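Alpha/beta hydrolase (Paenibacillus sp. VTT E-133280, PDB 6TJ2) probably hydrolyses methyl salicylate to salicylic acid as an extracellular alpha/beta-hydrolase esterase akin to tobacco salicylic acid binding protein 2. Local coordinates at residues A[116-121]-A[149-154]; A[164-169]-A[173-178]; A[185-190]-A[196-201]. All blocks are in the same frame, centred on the assembly; numbering follows the deposited sequence.

Contact 1. Residues A[116-121]-A[149-154]; sequences HSFGGS and QSVADQ
V151 reaches the probable nucleophile elbow with a single methyl group, CG2, which faces both F118 and S121. With CG2 anti to the carbonyl carbon and CG1 anti to the backbone N (chi1 169°), CG2 is the branch turned onto the opposite segment. It lies 3.6 Å from S121 OG and 3.7 Å from S121 CB, and its other neighbour is F118 CD1 at 3.9 Å. The valine and phenylalanine side chains run roughly perpendicular to each other, and the methyl approaches the ring obliquely. V151 offers only a methyl, to a ring carbon and to the serine's CB and OG; the area is small, about 111 Å² in all.

The hydroxyl beside the methyl is nevertheless well occupied. S121 OG donates to F118 O over 2.8 Å, lying in the carbonyl plane, and also hydrogen-bonds to H92 NE2. F118 O is gripped twice, since S121 N donates to it as well, which ties the serine to the chain three residues before it. The opposite segment is braced internally: S150 OG accepts from D153 N in an ST motif, S150 N donates to D153 OD2, and the amide of Q154 donates through NE2 to both Q149 OE1 and S150 O, both acceptors lying near the amide plane.

H116 to G119 form a type II' turn, the sharp bend in a GxSxG sequence that presents S117 as the likely nucleophile, with H264 and D234 as its probable triad partners. V151 packs against F118, within the turn, and S121, just after it. Strand 111-117 of the central parallel sheet leads through the turn into helix 119-129, while 149-154 belongs to the loop between strand 134-139 and helix 157-170; F118 also touches P209 and L210 of helix 208-211.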
loop_
_atom_site.group_PDB
_atom_site.type_symbol
_atom_site.label_atom_id
_atom_site.label_comp_id
_atom_site.label_asym_id
_atom_site.label_seq_id
_atom_site.Cartn_x
_atom_site.Cartn_y
_atom_site.Cartn_z
ATOM N N HIS A 116 7.595 19.496 -0.024
ATOM C CA HIS A 116 6.272 18.899 0.246
ATOM C C HIS A 116 5.283 19.423 -0.761
ATOM O O HIS A 116 5.336 20.620 -1.076
ATOM C CB HIS A 116 5.876 19.177 1.673
ATOM C CG HIS A 116 4.565 18.643 2.098
ATOM N ND1 HIS A 116 3.438 19.359 2.017
ATOM C CD2 HIS A 116 4.224 17.443 2.641
ATOM C CE1 HIS A 116 2.432 18.676 2.543
ATOM N NE2 HIS A 116 2.902 17.523 2.944
ATOM N N SER A 117 4.403 18.566 -1.272
ATOM C CA SER A 117 3.312 18.932 -2.199
ATOM C C SER A 117 3.816 19.782 -3.375
ATOM O O SER A 117 4.712 19.343 -4.118
ATOM C CB SER A 117 2.118 19.445 -1.432
ATOM O OG SER A 117 2.398 20.565 -0.622
ATOM N N PHE A 118 3.223 20.942 -3.654
ATOM C CA PHE A 118 3.617 21.858 -4.740
ATOM C C PHE A 118 5.102 22.138 -4.613
ATOM O O PHE A 118 5.798 22.426 -5.600
ATOM C CB PHE A 118 2.814 23.146 -4.605
ATOM C CG PHE A 118 3.336 24.333 -5.379
ATOM C CD1 PHE A 118 3.165 24.443 -6.749
ATOM C CD2 PHE A 118 4.104 25.316 -4.769
ATOM C CE1 PHE A 118 3.701 25.502 -7.471
ATOM C CE2 PHE A 118 4.654 26.381 -5.491
ATOM C CZ PHE A 118 4.447 26.465 -6.841
ATOM N N GLY A 119 5.653 22.113 -3.405
ATOM C CA GLY A 119 7.073 22.258 -3.182
ATOM C C GLY A 119 7.947 21.280 -3.950
ATOM O O GLY A 119 9.106 21.603 -4.214
ATOM N N GLY A 120 7.396 20.122 -4.362
ATOM C CA GLY A 120 8.174 19.263 -5.268
ATOM C C GLY A 120 8.516 19.933 -6.575
ATOM O O GLY A 120 9.625 19.740 -7.109
ATOM N N SER A 121 7.595 20.714 -7.112
ATOM C CA SER A 121 7.879 21.438 -8.368
ATOM C C SER A 121 8.931 22.521 -8.159
ATOM O O SER A 121 9.780 22.753 -9.065
ATOM C CB SER A 121 6.652 21.995 -9.017
ATOM O OG SER A 121 6.122 23.096 -8.323
ATOM N N GLN A 149 4.781 19.646 -18.204
ATOM C CA GLN A 149 3.565 19.495 -17.405
ATOM C C GLN A 149 3.522 20.539 -16.285
ATOM O O GLN A 149 4.544 21.101 -15.889
ATOM C CB GLN A 149 3.520 18.119 -16.727
ATOM C CG GLN A 149 3.570 16.938 -17.692
ATOM C CD GLN A 149 3.511 15.619 -16.977
ATOM O OE1 GLN A 149 3.714 15.508 -15.748
ATOM N NE2 GLN A 149 3.251 14.540 -17.731
ATOM N N SER A 150 2.326 20.832 -15.835
ATOM C CA SER A 150 2.060 21.645 -14.632
ATOM C C SER A 150 1.808 20.753 -13.423
ATOM O O SER A 150 1.544 19.528 -13.535
ATOM C CB SER A 150 0.881 22.557 -14.840
ATOM O OG SER A 150 -0.313 21.804 -14.928
ATOM N N VAL A 151 1.748 21.391 -12.256
ATOM C CA VAL A 151 1.288 20.696 -11.037
ATOM C C VAL A 151 -0.176 20.294 -11.165
ATOM O O VAL A 151 -0.535 19.127 -10.883
ATOM C CB VAL A 151 1.573 21.555 -9.797
ATOM C CG1 VAL A 151 0.884 20.989 -8.581
ATOM C CG2 VAL A 151 3.051 21.697 -9.586
ATOM N N ALA A 152 -1.014 21.174 -11.680
ATOM C CA ALA A 152 -2.450 20.891 -11.844
ATOM C C ALA A 152 -2.660 19.703 -12.811
ATOM O O ALA A 152 -3.589 18.893 -12.511
ATOM C CB ALA A 152 -3.152 22.146 -12.358
ATOM N N ASP A 153 -1.789 19.561 -13.787
ATOM C CA ASP A 153 -1.849 18.447 -14.771
ATOM C C ASP A 153 -1.786 17.100 -14.046
ATOM O O ASP A 153 -2.129 16.075 -14.656
ATOM C CB ASP A 153 -0.747 18.524 -15.821
ATOM C CG ASP A 153 -0.915 19.575 -16.934
ATOM O OD1 ASP A 153 -2.084 20.003 -17.138
ATOM O OD2 ASP A 153 0.108 19.886 -17.547
ATOM N N GLN A 154 -1.222 17.004 -12.847
ATOM C CA GLN A 154 -1.039 15.707 -12.180
ATOM C C GLN A 154 -2.335 15.188 -11.612
ATOM O O GLN A 154 -2.402 14.003 -11.293
ATOM C CB GLN A 154 -0.056 15.865 -11.007
ATOM C CG GLN A 154 1.309 16.442 -11.383
ATOM C CD GLN A 154 1.895 15.884 -12.643
ATOM O OE1 GLN A 154 2.024 14.637 -12.765
ATOM N NE2 GLN A 154 2.208 16.743 -13.600
#

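Contact 2. Residues A[164-169]-A[173-178]; sequences EQLRDA and NTITLP
L166 lays its CB against I175 CG2 (3.9 Å) and pushes its branched end on towards P178, where CD1 approaches the ring carbon CD of P178 at 4.0 Å. Its CD2 lies 3.8 Å from T176 O, so the leucine spans the returning chain from the strand to the proline at the N-cap position of helix 179-185. One residue on, R167 uses its aliphatic part: CB packs on I175 CG1, and the stem of the side chain runs alongside N173, the two pointing the same way. CG is anti to the backbone N (chi1 171°), and a bend at chi3 then leads the guanidinium away to D168, whose OD1 takes a salt bridge from NE at 3.0 Å. The carboxylate is approached from above its plane. R167 also makes a cation-pi contact with F211.

Here the end of helix 157-170 turns back through a short connection into strand 174-175, which pairs antiparallel with 205-206, a small two-stranded sheet separate from the central parallel one. The backbones meet through one direct CA-H...O contact and two bridging waters. R167 CA-H points at T174 O, 3.4 Å away, with an angle of 162° at the hydrogen. One water accepts from T176 N and donates to L166 O, and a second links N173 N with R167 O in the same fashion.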
loop_
_atom_site.group_PDB
_atom_site.type_symbol
_atom_site.label_atom_id
_atom_site.label_comp_id
_atom_site.label_asym_id
_atom_site.label_seq_id
_atom_site.Cartn_x
_atom_site.Cartn_y
_atom_site.Cartn_z
ATOM N N GLU A 164 -9.877 24.680 -11.189
ATOM C CA GLU A 164 -10.109 25.735 -12.192
ATOM C C GLU A 164 -11.346 26.535 -11.765
ATOM O O GLU A 164 -11.304 27.785 -11.803
ATOM C CB GLU A 164 -10.307 25.108 -13.568
ATOM C CG GLU A 164 -9.094 24.427 -14.160
ATOM C CD GLU A 164 -9.408 23.628 -15.430
ATOM O OE1 GLU A 164 -10.586 23.389 -15.737
ATOM O OE2 GLU A 164 -8.469 23.248 -16.121
ATOM N N GLN A 165 -12.369 25.858 -11.288
ATOM C CA GLN A 165 -13.634 26.512 -10.862
ATOM C C GLN A 165 -13.374 27.377 -9.629
ATOM O O GLN A 165 -13.887 28.510 -9.567
ATOM C CB GLN A 165 -14.697 25.485 -10.589
ATOM C CG GLN A 165 -15.266 24.930 -11.891
ATOM C CD GLN A 165 -16.159 23.736 -11.673
ATOM O OE1 GLN A 165 -16.186 23.115 -10.608
ATOM N NE2 GLN A 165 -16.899 23.391 -12.718
ATOM N N LEU A 166 -12.624 26.889 -8.657
ATOM C CA LEU A 166 -12.266 27.676 -7.451
ATOM C C LEU A 166 -11.440 28.885 -7.859
ATOM O O LEU A 166 -11.717 29.972 -7.309
ATOM C CB LEU A 166 -11.502 26.832 -6.432
ATOM C CG LEU A 166 -12.332 25.781 -5.717
ATOM C CD1 LEU A 166 -11.476 24.779 -4.994
ATOM C CD2 LEU A 166 -13.348 26.380 -4.751
ATOM N N ARG A 167 -10.484 28.768 -8.750
ATOM C CA ARG A 167 -9.651 29.887 -9.203
ATOM C C ARG A 167 -10.580 30.942 -9.826
ATOM O O ARG A 167 -10.510 32.148 -9.485
ATOM C CB ARG A 167 -8.587 29.407 -10.184
ATOM C CG ARG A 167 -7.822 30.517 -10.872
ATOM C CD ARG A 167 -7.006 30.067 -12.072
ATOM N NE ARG A 167 -7.964 29.674 -13.123
ATOM C CZ ARG A 167 -7.761 28.766 -14.077
ATOM N NH1 ARG A 167 -6.580 28.196 -14.238
ATOM N NH2 ARG A 167 -8.747 28.485 -14.914
ATOM N N ASP A 168 -11.459 30.486 -10.689
ATOM C CA ASP A 168 -12.333 31.440 -11.419
ATOM C C ASP A 168 -13.309 32.090 -10.424
ATOM O O ASP A 168 -13.540 33.355 -10.544
ATOM C CB ASP A 168 -12.884 30.742 -12.662
ATOM C CG ASP A 168 -11.814 30.382 -13.705
ATOM O OD1 ASP A 168 -10.645 30.916 -13.667
ATOM O OD2 ASP A 168 -12.123 29.538 -14.555
ATOM N N ALA A 169 -13.851 31.364 -9.472
ATOM C CA ALA A 169 -14.873 31.880 -8.534
ATOM C C ALA A 169 -14.234 32.964 -7.657
ATOM O O ALA A 169 -14.965 33.820 -7.110
ATOM C CB ALA A 169 -15.453 30.769 -7.720
ATOM N N ASN A 173 -7.660 35.371 -8.711
ATOM C CA ASN A 173 -6.561 34.449 -9.068
ATOM C C ASN A 173 -6.075 33.688 -7.834
ATOM O O ASN A 173 -4.902 33.341 -7.836
ATOM C CB ASN A 173 -5.406 35.146 -9.766
ATOM C CG ASN A 173 -4.492 34.205 -10.512
ATOM O OD1 ASN A 173 -3.247 34.324 -10.427
ATOM N ND2 ASN A 173 -5.071 33.302 -11.269
ATOM N N THR A 174 -6.964 33.319 -6.931
ATOM C CA THR A 174 -6.587 32.490 -5.776
ATOM C C THR A 174 -7.495 31.279 -5.683
ATOM O O THR A 174 -8.626 31.261 -6.219
ATOM C CB THR A 174 -6.554 33.246 -4.457
ATOM O OG1 THR A 174 -7.861 33.697 -4.069
ATOM C CG2 THR A 174 -5.603 34.436 -4.496
ATOM N N ILE A 175 -6.986 30.247 -5.022
ATOM C CA ILE A 175 -7.796 29.057 -4.716
ATOM C C ILE A 175 -7.840 28.897 -3.217
ATOM O O ILE A 175 -6.799 28.762 -2.557
ATOM C CB ILE A 175 -7.170 27.803 -5.349
ATOM C CG1 ILE A 175 -7.206 27.911 -6.876
ATOM C CG2 ILE A 175 -7.897 26.564 -4.854
ATOM C CD1 ILE A 175 -6.338 26.856 -7.587
ATOM N N THR A 176 -9.056 28.918 -2.688
ATOM C CA THR A 176 -9.319 28.611 -1.276
ATOM C C THR A 176 -9.886 27.205 -1.203
ATOM O O THR A 176 -10.944 26.963 -1.813
ATOM C CB THR A 176 -10.250 29.630 -0.627
ATOM O OG1 THR A 176 -9.666 30.934 -0.747
ATOM C CG2 THR A 176 -10.524 29.313 0.823
ATOM N N LEU A 177 -9.237 26.309 -0.501
ATOM C CA LEU A 177 -9.760 24.960 -0.344
ATOM C C LEU A 177 -11.024 25.008 0.485
ATOM O O LEU A 177 -10.986 25.580 1.561
ATOM C CB LEU A 177 -8.764 24.048 0.370
ATOM C CG LEU A 177 -7.446 23.808 -0.330
ATOM C CD1 LEU A 177 -6.499 23.039 0.600
ATOM C CD2 LEU A 177 -7.714 23.104 -1.634
ATOM N N PRO A 178 -12.147 24.409 0.096
ATOM C CA PRO A 178 -13.307 24.302 0.967
ATOM C C PRO A 178 -12.937 23.468 2.186
ATOM O O PRO A 178 -12.203 22.460 2.039
ATOM C CB PRO A 178 -14.408 23.644 0.144
ATOM C CG PRO A 178 -13.948 23.864 -1.274
ATOM C CD PRO A 178 -12.441 23.934 -1.248
HETATM O O HOH W 1 -11.149 29.978 -4.468
HETATM O O HOH W 2 -9.702 34.616 -10.601
#

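Contact 3. Residues A[185-190]-A[196-201]; sequences TFVNTA and QAFYKQ
F198 presents its ring to the loop that precedes its own helix, and V187 and A190 receive it. Nearest is V187 CG1, 4.0 Å from F198 CD2; the methyl of A190 comes next, with CB 4.5 Å from F198 CE2. Both approach the ring obliquely. In the phenylalanine, CG stands anti to the carbonyl carbon (chi1 -59°), which turns the ring toward the loop, and V187 CG1 adopts the same relation to its own carbonyl carbon.

The two loop residues are brought to one side by a type I turn from V187 to A190, closed by A190 N donating to V187 O at 2.9 Å. The side chains of V187, A190 and F198 make a wholly apolar contact, and the three residues are buried. F182 of helix 179-185 touches both V187 and F198, while R269 of helix 267-270 also lies against F198. On the loop's other flank, N188 ND2 hydrogen-bonds to F257 O of the second subunit.

Nearby, F186 meets the ring of H264, a probable triad histidine. Helix 192-200 packs back on the loop that joins it to helix 179-185, in the region inserted between strands 134-139 and 226-231, where many alpha/beta hydrolases carry their cap.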
loop_
_atom_site.group_PDB
_atom_site.type_symbol
_atom_site.label_atom_id
_atom_site.label_comp_id
_atom_site.label_asym_id
_atom_site.label_seq_id
_atom_site.Cartn_x
_atom_site.Cartn_y
_atom_site.Cartn_z
ATOM N N THR A 185 -9.583 15.183 3.152
ATOM C CA THR A 185 -8.544 14.707 2.218
ATOM C C THR A 185 -7.183 15.297 2.460
ATOM O O THR A 185 -6.225 14.705 1.923
ATOM C CB THR A 185 -8.927 14.876 0.749
ATOM O OG1 THR A 185 -8.856 16.245 0.360
ATOM C CG2 THR A 185 -10.300 14.313 0.473
ATOM N N PHE A 186 -7.014 16.365 3.236
ATOM C CA PHE A 186 -5.694 16.913 3.587
ATOM C C PHE A 186 -5.295 16.542 5.009
ATOM O O PHE A 186 -4.122 16.368 5.318
ATOM C CB PHE A 186 -5.666 18.436 3.403
ATOM C CG PHE A 186 -5.533 18.881 1.970
ATOM C CD1 PHE A 186 -4.465 19.691 1.623
ATOM C CD2 PHE A 186 -6.440 18.567 0.981
ATOM C CE1 PHE A 186 -4.290 20.130 0.315
ATOM C CE2 PHE A 186 -6.282 19.037 -0.321
ATOM C CZ PHE A 186 -5.176 19.802 -0.639
ATOM N N VAL A 187 -6.293 16.537 5.905
ATOM C CA VAL A 187 -6.068 16.226 7.340
ATOM C C VAL A 187 -7.013 15.101 7.801
ATOM O O VAL A 187 -7.603 15.132 8.904
ATOM C CB VAL A 187 -6.175 17.503 8.196
ATOM C CG1 VAL A 187 -5.045 18.468 7.880
ATOM C CG2 VAL A 187 -7.497 18.213 8.069
ATOM N N ASN A 188 -7.214 14.101 6.958
ATOM C CA ASN A 188 -8.123 12.979 7.230
ATOM C C ASN A 188 -7.798 12.272 8.532
ATOM O O ASN A 188 -8.787 11.781 9.153
ATOM C CB ASN A 188 -8.104 11.990 6.046
ATOM C CG ASN A 188 -6.769 11.738 5.381
ATOM O OD1 ASN A 188 -6.093 12.675 4.987
ATOM N ND2 ASN A 188 -6.429 10.465 5.213
ATOM N N THR A 189 -6.589 12.266 9.041
ATOM C CA THR A 189 -6.270 11.543 10.310
ATOM C C THR A 189 -6.390 12.473 11.517
ATOM O O THR A 189 -6.225 11.975 12.638
ATOM C CB THR A 189 -4.883 10.894 10.248
ATOM O OG1 THR A 189 -3.883 11.912 10.243
ATOM C CG2 THR A 189 -4.719 10.030 9.029
ATOM N N ALA A 190 -6.654 13.743 11.321
ATOM C CA ALA A 190 -6.812 14.699 12.439
ATOM C C ALA A 190 -8.204 14.599 13.059
ATOM O O ALA A 190 -9.174 14.239 12.388
ATOM C CB ALA A 190 -6.619 16.124 11.935
ATOM N N GLN A 196 -9.665 22.042 12.233
ATOM C CA GLN A 196 -10.079 23.471 12.225
ATOM C C GLN A 196 -8.840 24.328 12.460
ATOM O O GLN A 196 -8.689 25.368 11.777
ATOM C CB GLN A 196 -11.139 23.698 13.291
ATOM C CG GLN A 196 -12.499 23.051 13.016
ATOM C CD GLN A 196 -13.424 22.927 14.202
ATOM O OE1 GLN A 196 -12.945 22.906 15.324
ATOM N NE2 GLN A 196 -14.716 22.905 13.912
ATOM N N ALA A 197 -7.999 23.969 13.412
ATOM C CA ALA A 197 -6.784 24.752 13.708
ATOM C C ALA A 197 -5.884 24.784 12.480
ATOM O O ALA A 197 -5.340 25.822 12.078
ATOM C CB ALA A 197 -6.047 24.199 14.887
ATOM N N PHE A 198 -5.704 23.659 11.805
ATOM C CA PHE A 198 -4.830 23.567 10.623
ATOM C C PHE A 198 -5.452 24.314 9.446
ATOM O O PHE A 198 -4.719 24.962 8.673
ATOM C CB PHE A 198 -4.535 22.116 10.254
ATOM C CG PHE A 198 -3.872 21.323 11.355
ATOM C CD1 PHE A 198 -3.042 21.910 12.270
ATOM C CD2 PHE A 198 -4.096 19.980 11.416
ATOM C CE1 PHE A 198 -2.392 21.162 13.264
ATOM C CE2 PHE A 198 -3.456 19.233 12.405
ATOM C CZ PHE A 198 -2.651 19.819 13.319
ATOM N N TYR A 199 -6.781 24.343 9.317
ATOM C CA TYR A 199 -7.447 25.081 8.226
ATOM C C TYR A 199 -7.207 26.577 8.393
ATOM O O TYR A 199 -6.965 27.280 7.383
ATOM C CB TYR A 199 -8.934 24.751 8.191
ATOM C CG TYR A 199 -9.668 25.310 7.009
ATOM C CD1 TYR A 199 -9.347 24.922 5.715
ATOM C CD2 TYR A 199 -10.677 26.247 7.179
ATOM C CE1 TYR A 199 -10.056 25.413 4.627
ATOM C CE2 TYR A 199 -11.366 26.743 6.101
ATOM C CZ TYR A 199 -11.081 26.315 4.819
ATOM O OH TYR A 199 -11.777 26.840 3.757
ATOM N N LYS A 200 -7.194 27.034 9.643
ATOM C CA LYS A 200 -6.944 28.479 9.892
ATOM C C LYS A 200 -5.530 28.827 9.412
ATOM O O LYS A 200 -5.290 30.032 9.155
ATOM C CB LYS A 200 -7.138 28.761 11.371
ATOM C CG LYS A 200 -8.564 28.876 11.879
ATOM C CD LYS A 200 -8.673 28.964 13.367
ATOM C CE LYS A 200 -10.063 29.279 13.849
ATOM N NZ LYS A 200 -10.128 29.278 15.326
ATOM N N GLN A 201 -4.600 27.887 9.361
ATOM C CA GLN A 201 -3.207 28.069 8.925
ATOM C C GLN A 201 -3.026 27.709 7.457
ATOM O O GLN A 201 -1.810 27.584 7.015
ATOM C CB GLN A 201 -2.239 27.253 9.801
ATOM C CG GLN A 201 -2.258 27.592 11.268
ATOM C CD GLN A 201 -1.261 26.715 11.996
ATOM O OE1 GLN A 201 -1.505 26.319 13.136
ATOM N NE2 GLN A 201 -0.136 26.380 11.354
#

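How the contacts relate
The three contacts follow one another along the chain, contact 1 closing before contact 2 opens and contact 2 before contact 3. Contact 1, about 8 Å from the centre of the chain, joins the end of strand 111-117 in the parallel sheet to the start of the excursion between strands 134-139 and 226-231; contacts 2 and 3 lie wholly within that excursion, farther out. Their centres are 16 Å (1 and 2), 20 Å (1 and 3) and 18 Å (2 and 3) apart. Only contacts 2 and 3 touch, where Y199 OH probably hydrogen-bonds to L177 O at 2.7 Å and L177 packs on F186. Two parts of the probable cap are so linked, while both stay about 7 Å (nearest atoms) from contact 1, which holds the probable elbow.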